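Long-range contacts in superoxide dismutase [Mn/Fe] (Porphyromonas gingivalis, PDB 1UES), which converts superoxide anion radicals into molecular oxygen and hydrogen peroxide through alternate reduction and oxidation of a manganese or iron ion in each subunit: residues H74-Q80 with P152-D157; W125-D129 with G149-L153. The protein carries 1 engineered substitution. All coordinates share one frame. Residue numbers count along the deposited sequence, not the author numbering.

Contact 1 of 2, residues H74-Q80 with P152-D157; sequences HNLYFTQ and PLLTFD. Engineered in segment 152-157: T155 (natural residue Gly). With MN (manganese (II) ion), chain E.
Helix 74-79 crosses the extended strand 152-157 at -90°, the segment axes 8.0 Å apart, with Y77 CA 6.0 Å from T155 CA. At L153 (psi -49°) and L154 a classic beta bulge faces L126. H74 NE2 (chi1 m) and D157 OD2 (chi1 t) bind manganese at 2.2 and 2.1 Å, a water at 2.2 Å, and H27 and H161 complete the site. H74 ND1 is hydrogen-bonded to Q70 O; D157 OD1 accepts from W159 N and, weakly, from the metal-bound water at 2.8 Å. The Q80 side-chain amide (chi1 p, chi2 t) hydrogen-bonds the T155 backbone twice: Q80 NE2 donates to T155 O at 2.7 Å, T155 N to Q80 OE1 at 3.3 Å. Y77, chi1 t, places its ring so that D157 CB lies over one face in a CH-pi contact, 4.0 Å from the centroid; a water 2.6 Å from Y77 OH donates to D157 O at 2.8 Å. Apolar contacts add L76 CD1 to P152 CG at 3.8 Å and Y77 CB to CG2 of T155, engineered from glycine, at 3.9 Å. One metal thus unites alpha-hairpin and C-terminal domains, as in iron/manganese dismutases, and its site depends on helix and strand packing together.

Contact 2 of 2, residues W125-D129 with G149-L153; sequences WLASD and GLNPL
L153 and S128 lose the most surface to this antiparallel pairing, in which strand 125-128 meets strand 151-153 at 135° between N-to-C directions, the axes 4.7 Å apart. S128 and N151 form a hydrogen-bonded pair (CA-CA 5.0 Å), S128 N giving to N151 O at 2.9 Å and N151 N to S128 O at 2.8 Å; A127 and P152 form the adjoining non-hydrogen-bonded pair (CA-CA 4.7 Å), where A127 CA also approaches N151 O at 3.1 Å in a CA-H...O contact. S128 takes chi1 p, bringing OG to 3.3 Å from N151 CB and 3.8 Å from L153 CD2. L153 continues the ladder, its N hydrogen-bonded to L126 O at 2.9 Å, but its backbone (phi/psi -103/-49) leaves the extended range, as L153, with L154, forms the classic beta bulge opposite L126. With chi1 m and chi2 t, its CD1 packs 4.1 Å from L126 CG. L150, the third largest contributor, has the same rotamer wells: its CB lies 4.1 Å from A127 CB, and its CD2 3.5 Å from S128 O and 3.8 Å from D129 CB. On the A127 and P152 face, P152 CB stands over the six-membered ring of W125 in a CH-pi contact, 3.7 Å from the centroid. The pairing forms one side of the antiparallel three-stranded sheet of the iron/manganese dismutase C-terminal domain, with 122-128 central and 134-140 along its other edge. Helix 62-79 brings L76 against both W125 and P152 and N73 OD1 to W125 NE1, whereas Y191, just beyond helix 184-190, touches S128 and L153.

The two contacts share P152 and L153 and both use strand 151-157, which helix 62-79 crosses in contact 1 and strand 122-128 flanks in contact 2. Contact 1 is buried, its centre about 3 Å from that of the chain; contact 2, about 11 Å from the chain centre, is only partly buried. Their chemistry differs too: metal ligation and side-chain amide bonding inside, antiparallel backbone pairing farther out. W125 bridges them, its CH2 3.5 Å from L76 CD1 and its CE2 3.3 Å from CB of the engineered T155. L154 O, 2.8 Å from L126 N, probably accepts a hydrogen bond at the bulge, where the two contacts adjoin.

Contact 1 of 2, residues H74-Q80 with P152-D157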
loop_
_atom_site.group_PDB
_atom_site.type_symbol
_atom_site.label_atom_id
_atom_site.label_comp_id
_atom_site.label_asym_id
_atom_site.label_seq_id
_atom_site.Cartn_x
_atom_site.Cartn_y
_atom_site.Cartn_z
ATOM N N HIS A 74 11.205 -7.521 6.104
ATOM C CA HIS A 74 10.754 -7.449 7.492
ATOM C C HIS A 74 11.780 -7.994 8.441
ATOM O O HIS A 74 11.912 -7.486 9.544
ATOM C CB HIS A 74 9.425 -8.171 7.670
ATOM C CG HIS A 74 8.284 -7.430 7.056
ATOM N ND1 HIS A 74 7.920 -7.588 5.743
ATOM C CD2 HIS A 74 7.464 -6.485 7.562
ATOM C CE1 HIS A 74 6.922 -6.774 5.451
ATOM N NE2 HIS A 74 6.622 -6.091 6.541
ATOM N N ASN A 75 12.492 -9.044 8.035
ATOM C CA ASN A 75 13.507 -9.605 8.910
ATOM C C ASN A 75 14.562 -8.575 9.258
ATOM O O ASN A 75 14.936 -8.458 10.417
ATOM C CB ASN A 75 14.139 -10.854 8.294
ATOM C CG ASN A 75 13.187 -12.047 8.304
ATOM O OD1 ASN A 75 12.109 -11.984 8.904
ATOM N ND2 ASN A 75 13.587 -13.146 7.651
ATOM N N LEU A 76 15.031 -7.819 8.273
ATOM C CA LEU A 76 16.008 -6.770 8.512
ATOM C C LEU A 76 15.378 -5.589 9.263
ATOM O O LEU A 76 15.980 -4.972 10.138
ATOM C CB LEU A 76 16.561 -6.295 7.169
ATOM C CG LEU A 76 17.375 -7.390 6.448
ATOM C CD1 LEU A 76 17.610 -6.993 5.017
ATOM C CD2 LEU A 76 18.714 -7.631 7.178
ATOM N N TYR A 77 14.151 -5.254 8.905
ATOM C CA TYR A 77 13.478 -4.141 9.534
ATOM C C TYR A 77 13.297 -4.355 11.043
ATOM O O TYR A 77 13.734 -3.550 11.868
ATOM C CB TYR A 77 12.125 -3.941 8.809
ATOM C CG TYR A 77 11.160 -2.972 9.454
ATOM C CD1 TYR A 77 11.240 -1.608 9.196
ATOM C CD2 TYR A 77 10.085 -3.444 10.228
ATOM C CE1 TYR A 77 10.266 -0.721 9.678
ATOM C CE2 TYR A 77 9.102 -2.566 10.710
ATOM C CZ TYR A 77 9.201 -1.207 10.420
ATOM O OH TYR A 77 8.178 -0.351 10.764
ATOM N N PHE A 78 12.710 -5.468 11.441
ATOM C CA PHE A 78 12.500 -5.635 12.872
ATOM C C PHE A 78 13.802 -5.801 13.624
ATOM O O PHE A 78 13.913 -5.368 14.756
ATOM C CB PHE A 78 11.600 -6.823 13.170
ATOM C CG PHE A 78 10.169 -6.598 12.781
ATOM C CD1 PHE A 78 9.587 -7.383 11.791
ATOM C CD2 PHE A 78 9.421 -5.583 13.382
ATOM C CE1 PHE A 78 8.288 -7.167 11.397
ATOM C CE2 PHE A 78 8.090 -5.361 12.969
ATOM C CZ PHE A 78 7.548 -6.156 11.990
ATOM N N THR A 79 14.796 -6.405 13.011
ATOM C CA THR A 79 16.020 -6.612 13.781
ATOM C C THR A 79 16.923 -5.400 13.936
ATOM O O THR A 79 17.895 -5.451 14.696
ATOM C CB THR A 79 16.841 -7.802 13.243
ATOM O OG1 THR A 79 17.134 -7.633 11.853
ATOM C CG2 THR A 79 16.082 -9.079 13.477
ATOM N N GLN A 80 16.593 -4.293 13.287
ATOM C CA GLN A 80 17.480 -3.146 13.384
ATOM C C GLN A 80 17.081 -2.161 14.462
ATOM O O GLN A 80 17.784 -1.175 14.668
ATOM C CB GLN A 80 17.559 -2.412 12.043
ATOM C CG GLN A 80 16.281 -1.634 11.736
ATOM C CD GLN A 80 16.025 -1.337 10.264
ATOM O OE1 GLN A 80 16.819 -1.643 9.358
ATOM N NE2 GLN A 80 14.881 -0.724 10.015
ATOM N N PRO A 152 21.909 -4.299 1.862
ATOM C CA PRO A 152 20.850 -3.578 2.593
ATOM C C PRO A 152 21.246 -3.212 4.021
ATOM O O PRO A 152 21.449 -4.105 4.841
ATOM C CB PRO A 152 19.674 -4.554 2.553
ATOM C CG PRO A 152 20.343 -5.915 2.564
ATOM C CD PRO A 152 21.648 -5.746 1.786
ATOM N N LEU A 153 21.302 -1.920 4.344
ATOM C CA LEU A 153 21.735 -1.491 5.671
ATOM C C LEU A 153 20.653 -1.059 6.633
ATOM O O LEU A 153 20.620 -1.493 7.778
ATOM C CB LEU A 153 22.745 -0.349 5.566
ATOM C CG LEU A 153 23.861 -0.527 4.546
ATOM C CD1 LEU A 153 24.756 0.698 4.591
ATOM C CD2 LEU A 153 24.672 -1.774 4.891
ATOM N N LEU A 154 19.766 -0.187 6.162
ATOM C CA LEU A 154 18.711 0.328 7.002
ATOM C C LEU A 154 17.459 0.548 6.155
ATOM O O LEU A 154 17.542 1.080 5.059
ATOM C CB LEU A 154 19.154 1.670 7.614
ATOM C CG LEU A 154 18.047 2.531 8.213
ATOM C CD1 LEU A 154 17.617 1.904 9.546
ATOM C CD2 LEU A 154 18.538 4.000 8.402
ATOM N N THR A 155 16.307 0.103 6.650
ATOM C CA THR A 155 15.089 0.349 5.873
ATOM C C THR A 155 13.941 0.877 6.690
ATOM O O THR A 155 13.779 0.521 7.858
ATOM C CB THR A 155 14.595 -0.931 5.111
ATOM O OG1 THR A 155 13.542 -0.555 4.211
ATOM C CG2 THR A 155 14.061 -2.022 6.089
ATOM N N PHE A 156 13.134 1.750 6.075
ATOM C CA PHE A 156 11.923 2.240 6.715
ATOM C C PHE A 156 10.771 1.643 5.848
ATOM O O PHE A 156 10.776 1.769 4.636
ATOM C CB PHE A 156 11.821 3.765 6.684
ATOM C CG PHE A 156 12.738 4.478 7.656
ATOM C CD1 PHE A 156 13.549 3.767 8.537
ATOM C CD2 PHE A 156 12.774 5.871 7.676
ATOM C CE1 PHE A 156 14.403 4.428 9.445
ATOM C CE2 PHE A 156 13.618 6.551 8.571
ATOM C CZ PHE A 156 14.429 5.837 9.451
ATOM N N ASP A 157 9.842 0.943 6.487
ATOM C CA ASP A 157 8.701 0.350 5.798
ATOM C C ASP A 157 7.657 1.447 5.615
ATOM O O ASP A 157 7.224 2.053 6.616
ATOM C CB ASP A 157 8.162 -0.743 6.704
ATOM C CG ASP A 157 7.095 -1.592 6.063
ATOM O OD1 ASP A 157 6.746 -1.349 4.891
ATOM O OD2 ASP A 157 6.638 -2.502 6.804
HETATM MN MN MN E . 5.487 -4.209 6.618
HETATM O O HOH W 1 8.121 1.754 9.303
HETATM O O HOH W 2 5.815 -3.995 4.413
#

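Contact 2 of 2, residues W125-D129 with G149-L153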
loop_
_atom_site.group_PDB
_atom_site.type_symbol
_atom_site.label_atom_id
_atom_site.label_comp_id
_atom_site.label_asym_id
_atom_site.label_seq_id
_atom_site.Cartn_x
_atom_site.Cartn_y
_atom_site.Cartn_z
ATOM N N TRP A 125 15.329 2.383 1.404
ATOM C CA TRP A 125 16.505 1.636 1.831
ATOM C C TRP A 125 17.801 2.439 1.774
ATOM O O TRP A 125 17.994 3.251 0.869
ATOM C CB TRP A 125 16.662 0.415 0.902
ATOM C CG TRP A 125 15.995 -0.844 1.381
ATOM C CD1 TRP A 125 14.848 -1.425 0.889
ATOM C CD2 TRP A 125 16.449 -1.685 2.438
ATOM N NE1 TRP A 125 14.571 -2.592 1.595
ATOM C CE2 TRP A 125 15.536 -2.769 2.549
ATOM C CE3 TRP A 125 17.541 -1.632 3.310
ATOM C CZ2 TRP A 125 15.689 -3.786 3.503
ATOM C CZ3 TRP A 125 17.692 -2.641 4.265
ATOM C CH2 TRP A 125 16.769 -3.706 4.354
ATOM N N LEU A 126 18.663 2.229 2.762
ATOM C CA LEU A 126 19.991 2.810 2.749
ATOM C C LEU A 126 20.768 1.547 2.348
ATOM O O LEU A 126 20.623 0.498 2.972
ATOM C CB LEU A 126 20.439 3.290 4.117
ATOM C CG LEU A 126 21.931 3.658 4.143
ATOM C CD1 LEU A 126 22.198 4.861 3.223
ATOM C CD2 LEU A 126 22.347 3.950 5.554
ATOM N N ALA A 127 21.529 1.628 1.263
ATOM C CA ALA A 127 22.277 0.469 0.796
ATOM C C ALA A 127 23.731 0.843 0.471
ATOM O O ALA A 127 24.056 2.016 0.311
ATOM C CB ALA A 127 21.597 -0.111 -0.443
ATOM N N SER A 128 24.619 -0.148 0.429
ATOM C CA SER A 128 26.014 0.129 0.079
ATOM C C SER A 128 26.462 -0.836 -1.027
ATOM O O SER A 128 25.872 -1.916 -1.196
ATOM C CB SER A 128 26.939 -0.036 1.296
ATOM O OG SER A 128 26.897 -1.350 1.826
ATOM N N ASP A 129 27.459 -0.436 -1.812
ATOM C CA ASP A 129 27.986 -1.336 -2.825
ATOM C C ASP A 129 29.230 -1.972 -2.196
ATOM O O ASP A 129 29.482 -1.777 -1.002
ATOM C CB ASP A 129 28.297 -0.618 -4.168
ATOM C CG ASP A 129 29.445 0.397 -4.085
ATOM O OD1 ASP A 129 30.156 0.446 -3.070
ATOM O OD2 ASP A 129 29.635 1.162 -5.075
ATOM N N GLY A 149 22.238 -6.452 -6.272
ATOM C CA GLY A 149 23.591 -6.762 -5.846
ATOM C C GLY A 149 24.104 -5.886 -4.711
ATOM O O GLY A 149 25.232 -6.044 -4.257
ATOM N N LEU A 150 23.260 -4.978 -4.226
ATOM C CA LEU A 150 23.633 -4.058 -3.153
ATOM C C LEU A 150 23.423 -4.645 -1.762
ATOM O O LEU A 150 22.658 -5.613 -1.583
ATOM C CB LEU A 150 22.828 -2.768 -3.276
ATOM C CG LEU A 150 23.163 -1.947 -4.519
ATOM C CD1 LEU A 150 22.235 -0.760 -4.649
ATOM C CD2 LEU A 150 24.602 -1.479 -4.414
ATOM N N ASN A 151 24.087 -4.030 -0.782
ATOM C CA ASN A 151 24.020 -4.451 0.603
ATOM C C ASN A 151 22.967 -3.643 1.347
ATOM O O ASN A 151 23.123 -2.445 1.503
ATOM C CB ASN A 151 25.371 -4.208 1.269
ATOM C CG ASN A 151 25.470 -4.847 2.603
ATOM O OD1 ASN A 151 25.071 -5.999 2.773
ATOM N ND2 ASN A 151 26.013 -4.123 3.574
ATOM N N PRO A 152 21.909 -4.299 1.862
ATOM C CA PRO A 152 20.850 -3.578 2.593
ATOM C C PRO A 152 21.246 -3.212 4.021
ATOM O O PRO A 152 21.449 -4.105 4.841
ATOM C CB PRO A 152 19.674 -4.554 2.553
ATOM C CG PRO A 152 20.343 -5.915 2.564
ATOM C CD PRO A 152 21.648 -5.746 1.786
ATOM N N LEU A 153 21.302 -1.920 4.344
ATOM C CA LEU A 153 21.735 -1.491 5.671
ATOM C C LEU A 153 20.653 -1.059 6.633
ATOM O O LEU A 153 20.620 -1.493 7.778
ATOM C CB LEU A 153 22.745 -0.349 5.566
ATOM C CG LEU A 153 23.861 -0.527 4.546
ATOM C CD1 LEU A 153 24.756 0.698 4.591
ATOM C CD2 LEU A 153 24.672 -1.774 4.891
#